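Long-range contacts in putative D-arabinose 5-phosphate isomerase (Klebsiella pneumoniae subsp. pneumoniae, PDB 3K2V), which probably interconverts D-arabinose 5-phosphate and D-ribulose 5-phosphate, and binds a CMP-linked eight-carbon sugar acid through the CBS-domain pair that makes up this fragment: residues Pro41-Leu45 with Leu61-Cys67; Gly105-Pro110 with Val129-Asp135; Leu22-Leu26 with Asp145-Ala149. All blocks are in the same frame, centred on the assembly; numbering follows the deposited sequence. Where two conformers were deposited one is given.

Interaction 1 (Pro41-Leu45 with Leu61-Cys67). With CMK (cytidine 5'-monophosphate 3-deoxy-beta-D-gulo-oct-2-ulo-pyranosonic acid), chain G.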
loop_
_atom_site.group_PDB
_atom_site.type_symbol
_atom_site.label_atom_id
_atom_site.label_comp_id
_atom_site.label_asym_id
_atom_site.label_seq_id
_atom_site.Cartn_x
_atom_site.Cartn_y
_atom_site.Cartn_z
ATOM N N PRO A 41 4.497 -14.230 2.033
ATOM C CA PRO A 41 3.519 -14.457 0.962
ATOM C C PRO A 41 4.175 -14.892 -0.336
ATOM O O PRO A 41 4.976 -14.159 -0.920
ATOM C CB PRO A 41 2.842 -13.100 0.802
ATOM C CG PRO A 41 3.863 -12.109 1.248
ATOM C CD PRO A 41 4.850 -12.809 2.169
ATOM N N HIS A 42 3.857 -16.086 -0.772
ATOM C CA HIS A 42 4.339 -16.550 -2.046
ATOM C C HIS A 42 3.408 -17.581 -2.632
ATOM O O HIS A 42 2.741 -18.330 -1.899
ATOM C CB HIS A 42 5.766 -17.084 -1.961
ATOM C CG HIS A 42 5.920 -18.300 -1.106
ATOM N ND1 HIS A 42 5.793 -19.582 -1.604
ATOM C CD2 HIS A 42 6.209 -18.433 0.210
ATOM C CE1 HIS A 42 5.981 -20.448 -0.624
ATOM N NE2 HIS A 42 6.267 -19.778 0.481
ATOM N N VAL A 43 3.304 -17.548 -3.965
ATOM C CA VAL A 43 2.583 -18.553 -4.732
ATOM C C VAL A 43 3.489 -19.031 -5.852
ATOM O O VAL A 43 4.534 -18.453 -6.115
ATOM C CB VAL A 43 1.248 -18.021 -5.324
ATOM C CG1 VAL A 43 0.330 -17.515 -4.200
ATOM C CG2 VAL A 43 1.478 -16.906 -6.365
ATOM N N GLY A 44 3.092 -20.122 -6.480
ATOM C CA GLY A 44 3.835 -20.688 -7.591
ATOM C C GLY A 44 3.492 -20.086 -8.934
ATOM O O GLY A 44 2.504 -19.335 -9.091
ATOM N N LEU A 45 4.294 -20.465 -9.920
ATOM C CA LEU A 45 4.184 -19.916 -11.262
ATOM C C LEU A 45 2.867 -20.277 -11.941
ATOM O O LEU A 45 2.400 -19.512 -12.780
ATOM C CB LEU A 45 5.352 -20.373 -12.145
ATOM C CG LEU A 45 5.447 -19.727 -13.541
ATOM C CD1 LEU A 45 5.660 -18.228 -13.389
ATOM C CD2 LEU A 45 6.577 -20.371 -14.348
ATOM N N LEU A 61 0.541 -8.308 3.954
ATOM C CA LEU A 61 1.613 -7.404 3.569
ATOM C C LEU A 61 1.329 -6.620 2.280
ATOM O O LEU A 61 2.211 -5.908 1.781
ATOM C CB LEU A 61 2.887 -8.226 3.363
ATOM C CG LEU A 61 3.370 -8.997 4.580
ATOM C CD1 LEU A 61 4.543 -9.838 4.196
ATOM C CD2 LEU A 61 3.743 -8.049 5.708
ATOM N N GLY A 62 0.147 -6.789 1.694
ATOM C CA GLY A 62 -0.213 -6.052 0.490
ATOM C C GLY A 62 0.457 -6.532 -0.796
ATOM O O GLY A 62 0.341 -5.889 -1.843
HETATM N N MSE A 63 1.127 -7.669 -0.729
HETATM C CA MSE A 63 1.841 -8.199 -1.866
HETATM C C MSE A 63 2.113 -9.672 -1.696
HETATM O O MSE A 63 1.987 -10.215 -0.597
HETATM C CB MSE A 63 3.188 -7.467 -2.073
HETATM C CG MSE A 63 4.130 -7.512 -0.874
HETATM SE SE MSE A 63 5.963 -7.993 -1.412
HETATM C CE MSE A 63 5.617 -9.815 -1.899
ATOM N N THR A 64 2.465 -10.311 -2.797
ATOM C CA THR A 64 2.963 -11.657 -2.808
ATOM C C THR A 64 4.113 -11.785 -3.790
ATOM O O THR A 64 4.145 -11.113 -4.819
ATOM C CB THR A 64 1.856 -12.695 -3.143
ATOM O OG1 THR A 64 2.366 -14.029 -2.973
ATOM C CG2 THR A 64 1.287 -12.509 -4.583
ATOM N N ALA A 65 5.058 -12.652 -3.451
ATOM C CA ALA A 65 6.038 -13.133 -4.390
ATOM C C ALA A 65 5.467 -14.281 -5.224
ATOM O O ALA A 65 4.511 -14.973 -4.830
ATOM C CB ALA A 65 7.322 -13.630 -3.623
ATOM N N ILE A 66 6.072 -14.473 -6.378
ATOM C CA ILE A 66 5.849 -15.638 -7.204
ATOM C C ILE A 66 7.220 -16.305 -7.301
ATOM O O ILE A 66 8.190 -15.681 -7.753
ATOM C CB ILE A 66 5.345 -15.284 -8.617
ATOM C CG1 ILE A 66 3.959 -14.605 -8.571
ATOM C CG2 ILE A 66 5.244 -16.574 -9.468
ATOM C CD1 ILE A 66 3.951 -13.103 -8.240
ATOM N N CYS A 67 7.300 -17.539 -6.821
ATOM C CA CYS A 67 8.562 -18.280 -6.686
ATOM C C CYS A 67 8.493 -19.614 -7.392
ATOM O O CYS A 67 7.427 -20.205 -7.523
ATOM C CB CYS A 67 8.866 -18.545 -5.204
ATOM S SG CYS A 67 9.215 -17.057 -4.269
HETATM N N1C CMK G . -8.770 3.128 5.435
HETATM C C2C CMK G . -9.476 4.146 6.159
HETATM N N3C CMK G . -8.923 5.416 6.238
HETATM C C4C CMK G . -7.695 5.714 5.633
HETATM C C5C CMK G . -7.002 4.734 4.938
HETATM C C6C CMK G . -7.538 3.441 4.848
HETATM O O2C CMK G . -10.563 3.923 6.690
HETATM N N4C CMK G . -7.217 6.954 5.739
HETATM C "C1'" CMK G . -9.352 1.745 5.340
HETATM C "C2'" CMK G . -9.377 1.161 3.907
HETATM O "O2'" CMK G . -10.543 1.592 3.164
HETATM C "C3'" CMK G . -9.391 -0.343 4.176
HETATM C "C4'" CMK G . -8.718 -0.505 5.566
HETATM O "O4'" CMK G . -8.565 0.824 6.141
HETATM O "O3'" CMK G . -10.751 -0.795 4.213
HETATM C "C5'" CMK G . -7.220 -0.921 5.410
HETATM O "O5'" CMK G . -6.518 -0.003 4.470
HETATM P PA CMK G . -5.509 -0.668 3.378
HETATM O O1A CMK G . -6.522 -1.345 2.410
HETATM O O2A CMK G . -4.649 0.350 2.741
HETATM O O6 CMK G . -2.896 -3.184 4.878
HETATM C C2 CMK G . -3.905 -2.943 3.837
HETATM O O2 CMK G . -4.674 -1.772 4.265
HETATM C C3 CMK G . -3.206 -2.659 2.510
HETATM C C4 CMK G . -2.197 -3.755 2.180
HETATM O O4 CMK G . -1.543 -3.396 0.953
HETATM C C5 CMK G . -1.191 -3.941 3.312
HETATM C C6 CMK G . -1.990 -4.289 4.579
HETATM C C7 CMK G . -1.271 -4.721 5.884
HETATM C C1 CMK G . -4.884 -4.126 3.612
HETATM O O1X CMK G . -6.044 -3.802 3.287
HETATM O O1Y CMK G . -4.470 -5.311 3.689
HETATM O O5 CMK G . -0.470 -2.730 3.512
HETATM C C8 CMK G . -0.416 -3.643 6.535
HETATM O O8 CMK G . -0.438 -3.832 7.970
HETATM O O7 CMK G . -2.250 -5.118 6.857
HETATM O O HOH W 1 6.461 -22.274 -9.259
#
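This is the parallel strand pair of a beta-alpha-beta crossover in the first CBS domain: strand 42-43 lies at the edge of its sheet beside strand 63-67, and helix 49-59 links the two. Three backbone bonds set the register: A65 N to P41 O (2.9 Å), V43 N to A65 O (3.0 Å) and C67 N to V43 O (3.0 Å). Water 1 carries the ladder on, accepting from L45 N and donating to C67 O, both at 2.9 Å.

H42 and A65 share one face, with CB atoms 4.1 Å apart. H42 takes chi1 p, which swings the imidazole away from strand 63-67, so C67 SG lies obliquely 5.4 Å from the ring centroid. A65 and C67 pack against L137 of strand 136-142. On the other face V43 and I66, both chi1 m, meet CG2 to CG1 at 4.0 Å, and I66 CG2 also reaches L45 CD1 at 4.3 Å; V43 touches E55 of the crossover helix. T64 uses its t rotamer to bring OG1 to A65 O (3.0 Å), so that this carbonyl accepts from both OG1 and V43 N.

P41, buried, fills the end nearer the ligand: its CD sits 3.6 Å from L61 CD1, and its CG lies 4.3 Å from CE of the selenomethionine M63. L61 and G62 belong to the CMK pocket. G62 has phi 75°, and any CB there would clash with the sugar acid, since G62 CA already approaches CMK O4 to 3.0 Å.

Interaction 2 (Gly105-Pro110 with Val129-Asp135); sequences GIRIRP and VLVADGD. With CMK (cytidine 5'-monophosphate 3-deoxy-beta-D-gulo-oct-2-ulo-pyranosonic acid), chain C; SO4 (sulfate ion), chain D.
Three backbone hydrogen bonds tie 105-110 to 129-135: I108 N to L130 O (2.9 Å), A132 N to I108 O (2.9 Å) and L130 N to I106 O (3.2 Å). R107 adds a salt bridge, NH1 to D135 OD1 at 3.0 Å, whose hydrogen bond is weak, and a weak bond from NH1 to G134 O (3.4 Å). Its chi angles, p, t, p and 180°, fold the guanidinium back so that NE (2.9 Å) and NH2 (3.1 Å) both donate to G105 O. NH2 also donates to water 2 at 2.7 Å.

The strands run parallel, R107 opposite L130 (CA-CA 4.5 Å) and I108 opposite V131 (5.0 Å), with extended phi/psi of -142/160° and -134/162° at R107 and I108. They are the two strands of the beta-alpha-beta unit of the second CBS domain, joined through helix 114-124. CBS pairs commonly bind nucleotides; here the residue just before the strand, I106, pairs with the cytosine through its backbone: I106 N donates to CMK N3C (3.0 Å), and CMK N4C donates to I106 O (3.1 Å). G105, at phi/psi 148/144°, leaves no space for a CB beside L130 CD1.

On one face R107 CB packs 4.0 Å from L130 CB and R107 CD 4.0 Å from A132 CB. On the other, I108 (chi1 p, chi2 t) places CD1 3.8 Å from V129 CG1 and CG1 4.2 Å from V131 CG2, while P110 CB lies 3.9 Å from V131 CG1. At the far turn, G134 has phi 71°, and D135 N donates to sulfate O3 (2.9 Å).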
loop_
_atom_site.group_PDB
_atom_site.type_symbol
_atom_site.label_atom_id
_atom_site.label_comp_id
_atom_site.label_asym_id
_atom_site.label_seq_id
_atom_site.Cartn_x
_atom_site.Cartn_y
_atom_site.Cartn_z
ATOM N N GLY A 105 11.756 -8.248 -9.071
ATOM C CA GLY A 105 11.323 -7.677 -7.812
ATOM C C GLY A 105 12.504 -7.016 -7.130
ATOM O O GLY A 105 13.641 -7.506 -7.215
ATOM N N ILE A 106 12.231 -5.901 -6.463
ATOM C CA ILE A 106 13.237 -5.123 -5.760
ATOM C C ILE A 106 13.608 -5.876 -4.473
ATOM O O ILE A 106 12.750 -6.290 -3.711
ATOM C CB ILE A 106 12.723 -3.707 -5.459
ATOM C CG1 ILE A 106 12.456 -2.948 -6.787
ATOM C CG2 ILE A 106 13.736 -2.927 -4.639
ATOM C CD1 ILE A 106 11.502 -1.734 -6.636
ATOM N N ARG A 107 14.892 -6.076 -4.252
ATOM C CA ARG A 107 15.314 -6.896 -3.127
ATOM C C ARG A 107 16.563 -6.335 -2.475
ATOM O O ARG A 107 17.300 -5.575 -3.084
ATOM C CB ARG A 107 15.579 -8.309 -3.613
ATOM C CG ARG A 107 16.743 -8.362 -4.553
ATOM C CD ARG A 107 16.680 -9.542 -5.465
ATOM N NE ARG A 107 15.577 -9.489 -6.407
ATOM C CZ ARG A 107 15.349 -10.448 -7.301
ATOM N NH1 ARG A 107 16.147 -11.513 -7.380
ATOM N NH2 ARG A 107 14.335 -10.348 -8.122
ATOM N N ILE A 108 16.792 -6.737 -1.228
ATOM C CA ILE A 108 17.979 -6.351 -0.498
ATOM C C ILE A 108 18.547 -7.609 0.181
ATOM O O ILE A 108 17.859 -8.618 0.318
ATOM C CB ILE A 108 17.659 -5.280 0.559
ATOM C CG1 ILE A 108 16.606 -5.814 1.547
ATOM C CG2 ILE A 108 17.211 -3.973 -0.126
ATOM C CD1 ILE A 108 16.108 -4.812 2.620
ATOM N N ARG A 109 19.807 -7.527 0.565
ATOM C CA ARG A 109 20.493 -8.617 1.270
ATOM C C ARG A 109 20.048 -8.628 2.733
ATOM O O ARG A 109 19.617 -7.589 3.275
ATOM C CB ARG A 109 22.003 -8.406 1.201
ATOM C CG ARG A 109 22.590 -8.590 -0.192
ATOM C CD ARG A 109 24.058 -8.226 -0.206
ATOM N NE ARG A 109 24.833 -9.194 0.582
ATOM C CZ ARG A 109 26.122 -9.093 0.872
ATOM N NH1 ARG A 109 26.830 -8.044 0.458
ATOM N NH2 ARG A 109 26.715 -10.050 1.597
ATOM N N PRO A 110 20.156 -9.789 3.387
ATOM C CA PRO A 110 19.681 -9.869 4.763
ATOM C C PRO A 110 20.476 -9.024 5.770
ATOM O O PRO A 110 19.961 -8.728 6.840
ATOM C CB PRO A 110 19.761 -11.370 5.075
ATOM C CG PRO A 110 20.662 -11.959 4.036
ATOM C CD PRO A 110 20.470 -11.119 2.831
ATOM N N VAL A 129 9.692 -4.828 0.694
ATOM C CA VAL A 129 10.886 -5.196 -0.060
ATOM C C VAL A 129 11.228 -6.674 0.204
ATOM O O VAL A 129 11.030 -7.192 1.318
ATOM C CB VAL A 129 12.065 -4.231 0.271
ATOM C CG1 VAL A 129 12.451 -4.334 1.738
ATOM C CG2 VAL A 129 13.298 -4.490 -0.592
ATOM N N LEU A 130 11.684 -7.357 -0.842
ATOM C CA LEU A 130 12.062 -8.758 -0.712
ATOM C C LEU A 130 13.451 -8.807 -0.092
ATOM O O LEU A 130 14.292 -7.932 -0.360
ATOM C CB LEU A 130 12.100 -9.439 -2.077
ATOM C CG LEU A 130 10.805 -9.347 -2.899
ATOM C CD1 LEU A 130 11.076 -9.937 -4.271
ATOM C CD2 LEU A 130 9.678 -10.070 -2.176
ATOM N N VAL A 131 13.693 -9.810 0.733
ATOM C CA VAL A 131 15.037 -10.030 1.291
ATOM C C VAL A 131 15.533 -11.310 0.651
ATOM O O VAL A 131 14.859 -12.344 0.726
ATOM C CB VAL A 131 15.051 -10.104 2.809
ATOM C CG1 VAL A 131 16.506 -10.246 3.311
ATOM C CG2 VAL A 131 14.396 -8.845 3.427
ATOM N N ALA A 132 16.666 -11.228 -0.022
ATOM C CA ALA A 132 17.137 -12.319 -0.856
ATOM C C ALA A 132 18.631 -12.500 -0.805
ATOM O O ALA A 132 19.387 -11.547 -0.566
ATOM C CB ALA A 132 16.725 -12.098 -2.332
ATOM N N ASP A 133 19.034 -13.734 -1.081
ATOM C CA ASP A 133 20.408 -14.078 -1.435
ATOM C C ASP A 133 20.426 -14.424 -2.933
ATOM O O ASP A 133 20.093 -15.544 -3.329
ATOM C CB ASP A 133 20.892 -15.272 -0.617
ATOM C CG ASP A 133 22.222 -15.835 -1.139
ATOM O OD1 ASP A 133 23.030 -15.039 -1.687
ATOM O OD2 ASP A 133 22.439 -17.070 -1.062
ATOM N N GLY A 134 20.794 -13.461 -3.772
ATOM C CA GLY A 134 20.726 -13.669 -5.230
ATOM C C GLY A 134 19.262 -13.686 -5.630
ATOM O O GLY A 134 18.558 -12.712 -5.370
ATOM N N ASP A 135 18.782 -14.785 -6.217
ATOM C CA ASP A 135 17.335 -14.968 -6.455
ATOM C C ASP A 135 16.599 -15.712 -5.353
ATOM O O ASP A 135 15.380 -15.828 -5.407
ATOM C CB ASP A 135 17.106 -15.717 -7.767
ATOM C CG ASP A 135 17.473 -14.892 -8.979
ATOM O OD1 ASP A 135 17.529 -13.651 -8.878
ATOM O OD2 ASP A 135 17.710 -15.492 -10.039
HETATM N N1C CMK C . 7.611 -3.743 -6.725
HETATM C C2C CMK C . 8.812 -4.428 -6.963
HETATM N N3C CMK C . 9.487 -4.949 -5.858
HETATM C C4C CMK C . 9.061 -4.772 -4.551
HETATM C C5C CMK C . 7.859 -4.085 -4.312
HETATM C C6C CMK C . 7.146 -3.567 -5.408
HETATM O O2C CMK C . 9.258 -4.618 -8.106
HETATM N N4C CMK C . 9.818 -5.321 -3.575
HETATM C "C1'" CMK C . 6.864 -3.190 -7.912
HETATM C "C2'" CMK C . 5.368 -3.528 -7.874
HETATM O "O2'" CMK C . 5.179 -4.808 -8.494
HETATM C "C3'" CMK C . 4.771 -2.384 -8.692
HETATM C "C4'" CMK C . 5.725 -1.206 -8.408
HETATM O "O4'" CMK C . 6.969 -1.774 -7.816
HETATM O "O3'" CMK C . 4.813 -2.709 -10.071
HETATM C "C5'" CMK C . 5.207 -0.253 -7.342
HETATM O "O5'" CMK C . 4.819 -0.954 -6.130
HETATM P PA CMK C . 3.347 -0.566 -5.495
HETATM O O1A CMK C . 2.289 -1.030 -6.434
HETATM O O2A CMK C . 3.199 -1.185 -4.141
HETATM O O6 CMK C . 2.821 3.214 -4.673
HETATM C C2 CMK C . 2.321 2.019 -5.321
HETATM O O2 CMK C . 3.423 1.064 -5.384
HETATM C C3 CMK C . 1.132 1.493 -4.497
HETATM C C4 CMK C . 0.114 2.590 -4.116
HETATM O O4 CMK C . -0.904 2.038 -3.230
HETATM C C5 CMK C . 0.782 3.794 -3.489
HETATM C C6 CMK C . 1.844 4.271 -4.473
HETATM C C7 CMK C . 2.644 5.455 -3.949
HETATM C C1 CMK C . 1.971 2.269 -6.800
HETATM O O1X CMK C . 2.945 2.504 -7.550
HETATM O O1Y CMK C . 0.785 2.176 -7.178
HETATM O O5 CMK C . 1.390 3.465 -2.217
HETATM C C8 CMK C . 3.576 6.013 -5.035
HETATM O O8 CMK C . 4.464 6.939 -4.413
HETATM O O7 CMK C . 1.753 6.478 -3.552
HETATM S S SO4 D . 21.543 -16.763 -7.933
HETATM O O1 SO4 D . 20.751 -17.070 -9.129
HETATM O O2 SO4 D . 22.089 -15.399 -8.049
HETATM O O3 SO4 D . 20.682 -16.891 -6.742
HETATM O O4 SO4 D . 22.682 -17.702 -7.911
HETATM O O HOH W 2 14.303 -12.603 -9.647
#

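Interaction 3 (Leu22-Leu26 with Asp145-Ala149)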
loop_
_atom_site.group_PDB
_atom_site.type_symbol
_atom_site.label_atom_id
_atom_site.label_comp_id
_atom_site.label_asym_id
_atom_site.label_seq_id
_atom_site.Cartn_x
_atom_site.Cartn_y
_atom_site.Cartn_z
ATOM N N LEU A 22 12.953 4.306 17.561
ATOM C CA LEU A 22 12.863 4.206 16.108
ATOM C C LEU A 22 14.256 4.245 15.484
ATOM O O LEU A 22 14.577 3.421 14.622
ATOM C CB LEU A 22 12.005 5.344 15.544
ATOM C CG LEU A 22 11.770 5.299 14.036
ATOM C CD1 LEU A 22 11.294 3.907 13.591
ATOM C CD2 LEU A 22 10.769 6.375 13.628
ATOM N N GLY A 23 15.071 5.206 15.940
ATOM C CA GLY A 23 16.477 5.320 15.548
ATOM C C GLY A 23 17.292 4.052 15.778
ATOM O O GLY A 23 18.091 3.655 14.916
ATOM N N ARG A 24 17.096 3.418 16.936
ATOM C CA ARG A 24 17.765 2.152 17.253
ATOM C C ARG A 24 17.238 1.017 16.390
ATOM O O ARG A 24 18.012 0.162 15.958
ATOM C CB ARG A 24 17.604 1.788 18.729
ATOM C CG ARG A 24 18.626 2.457 19.628
ATOM C CD ARG A 24 18.336 2.222 21.109
ATOM N NE ARG A 24 17.913 3.453 21.793
ATOM C CZ ARG A 24 16.723 3.672 22.358
ATOM N NH1 ARG A 24 15.768 2.741 22.362
ATOM N NH2 ARG A 24 16.487 4.845 22.941
ATOM N N LYS A 25 15.931 1.008 16.126
ATOM C CA LYS A 25 15.375 -0.049 15.292
ATOM C C LYS A 25 15.880 0.076 13.862
ATOM O O LYS A 25 16.107 -0.927 13.212
ATOM C CB LYS A 25 13.841 -0.122 15.335
ATOM C CG LYS A 25 13.368 -1.586 15.567
ATOM C CD LYS A 25 12.205 -2.026 14.722
ATOM C CE LYS A 25 11.689 -3.387 15.203
ATOM N NZ LYS A 25 10.706 -3.975 14.227
ATOM N N LEU A 26 16.114 1.303 13.400
ATOM C CA LEU A 26 16.641 1.513 12.047
ATOM C C LEU A 26 18.122 1.095 11.890
ATOM O O LEU A 26 18.636 1.061 10.775
ATOM C CB LEU A 26 16.459 2.965 11.602
ATOM C CG LEU A 26 15.010 3.472 11.441
ATOM C CD1 LEU A 26 15.025 4.934 11.009
ATOM C CD2 LEU A 26 14.228 2.618 10.460
ATOM N N ASP A 145 6.901 -2.852 9.515
ATOM C CA ASP A 145 7.885 -3.578 10.335
ATOM C C ASP A 145 9.015 -2.673 10.830
ATOM O O ASP A 145 9.533 -2.867 11.932
ATOM C CB ASP A 145 8.511 -4.726 9.549
ATOM C CG ASP A 145 7.497 -5.745 9.079
ATOM O OD1 ASP A 145 6.575 -6.045 9.841
ATOM O OD2 ASP A 145 7.619 -6.252 7.943
ATOM N N LEU A 146 9.388 -1.683 10.031
ATOM C CA LEU A 146 10.484 -0.798 10.390
ATOM C C LEU A 146 10.097 0.217 11.449
ATOM O O LEU A 146 10.981 0.839 12.038
ATOM C CB LEU A 146 11.075 -0.112 9.154
ATOM C CG LEU A 146 11.483 -1.079 8.042
ATOM C CD1 LEU A 146 12.126 -0.332 6.893
ATOM C CD2 LEU A 146 12.395 -2.214 8.518
ATOM N N LEU A 147 8.806 0.338 11.751
ATOM C CA LEU A 147 8.329 1.234 12.806
ATOM C C LEU A 147 7.673 0.541 14.010
ATOM O O LEU A 147 7.125 1.220 14.874
ATOM C CB LEU A 147 7.299 2.203 12.232
ATOM C CG LEU A 147 7.475 2.663 10.788
ATOM C CD1 LEU A 147 6.178 3.344 10.364
ATOM C CD2 LEU A 147 8.698 3.562 10.611
ATOM N N ARG A 148 7.685 -0.788 14.070
ATOM C CA ARG A 148 7.097 -1.493 15.219
ATOM C C ARG A 148 8.174 -1.771 16.274
ATOM O O ARG A 148 9.350 -1.433 16.064
ATOM C CB ARG A 148 6.378 -2.786 14.776
ATOM C CG ARG A 148 7.246 -4.049 14.653
ATOM C CD ARG A 148 6.392 -5.269 14.312
ATOM N NE ARG A 148 5.978 -5.269 12.905
ATOM C CZ ARG A 148 4.756 -5.580 12.459
ATOM N NH1 ARG A 148 3.783 -5.934 13.297
ATOM N NH2 ARG A 148 4.499 -5.533 11.152
ATOM N N ALA A 149 7.766 -2.377 17.400
ATOM C CA ALA A 149 8.686 -2.803 18.482
ATOM C C ALA A 149 9.453 -1.621 19.062
ATOM O O ALA A 149 8.974 -0.485 19.004
ATOM C CB ALA A 149 9.659 -3.892 17.995
#
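Here the short N-terminal helix 21-25 packs against the end of helix 143-146 and the residues that follow it, bringing the two ends of the modelled chain together beside helix 114-124 of the second CBS domain. K25 does most of the work. Its CB points toward 145-149, and the chain, with chi1 and chi2 off the usual wells and the last two torsions t, stretches across until NZ donates to D145 O at 2.8 Å. On the way CE passes 3.5 Å from A149 CB and 3.2 Å from R148 O.

L146 is the second main partner. Its side chain (m, t) sits among A114, L118 and M121 of helix 114-124, while its carbonyl faces helix 21-25. L146 O has no hydrogen-bond partner in the model: L22 CD1 lies 3.5 Å away, L26 CD2 4.0 Å and K25 CD 4.1 Å, so apolar carbons bury it.

L22, with chi1 t and chi2 p, brings CD1 to 4.0 Å from L147 CD2. L147 in turn packs on L118 of the second subunit, so this corner borders the dimer interface. Within 145-149, R148 folds back along D145, NH2 to OD1 at 2.5 Å in a salt bridge.

Interactions 1 and 2 are equivalent pieces of the two CBS domains: each is the parallel strand pair of a beta-alpha-beta unit, one following the other along the chain. Their centres are 13 Å apart, and they touch where M63 CE meets L130 CD2 at 4.1 Å, so the two sheets pack directly. Each lines a CMK site, interaction 1 through 61-62 and interaction 2 through 105-106 and 129-130, and both sites draw on residues of two subunits. Interaction 3 lies at the periphery, with its centre about 25 Å and 20 Å from those of interactions 1 and 2. It joins the chain ends, so both strand pairs are nested within the loop it closes.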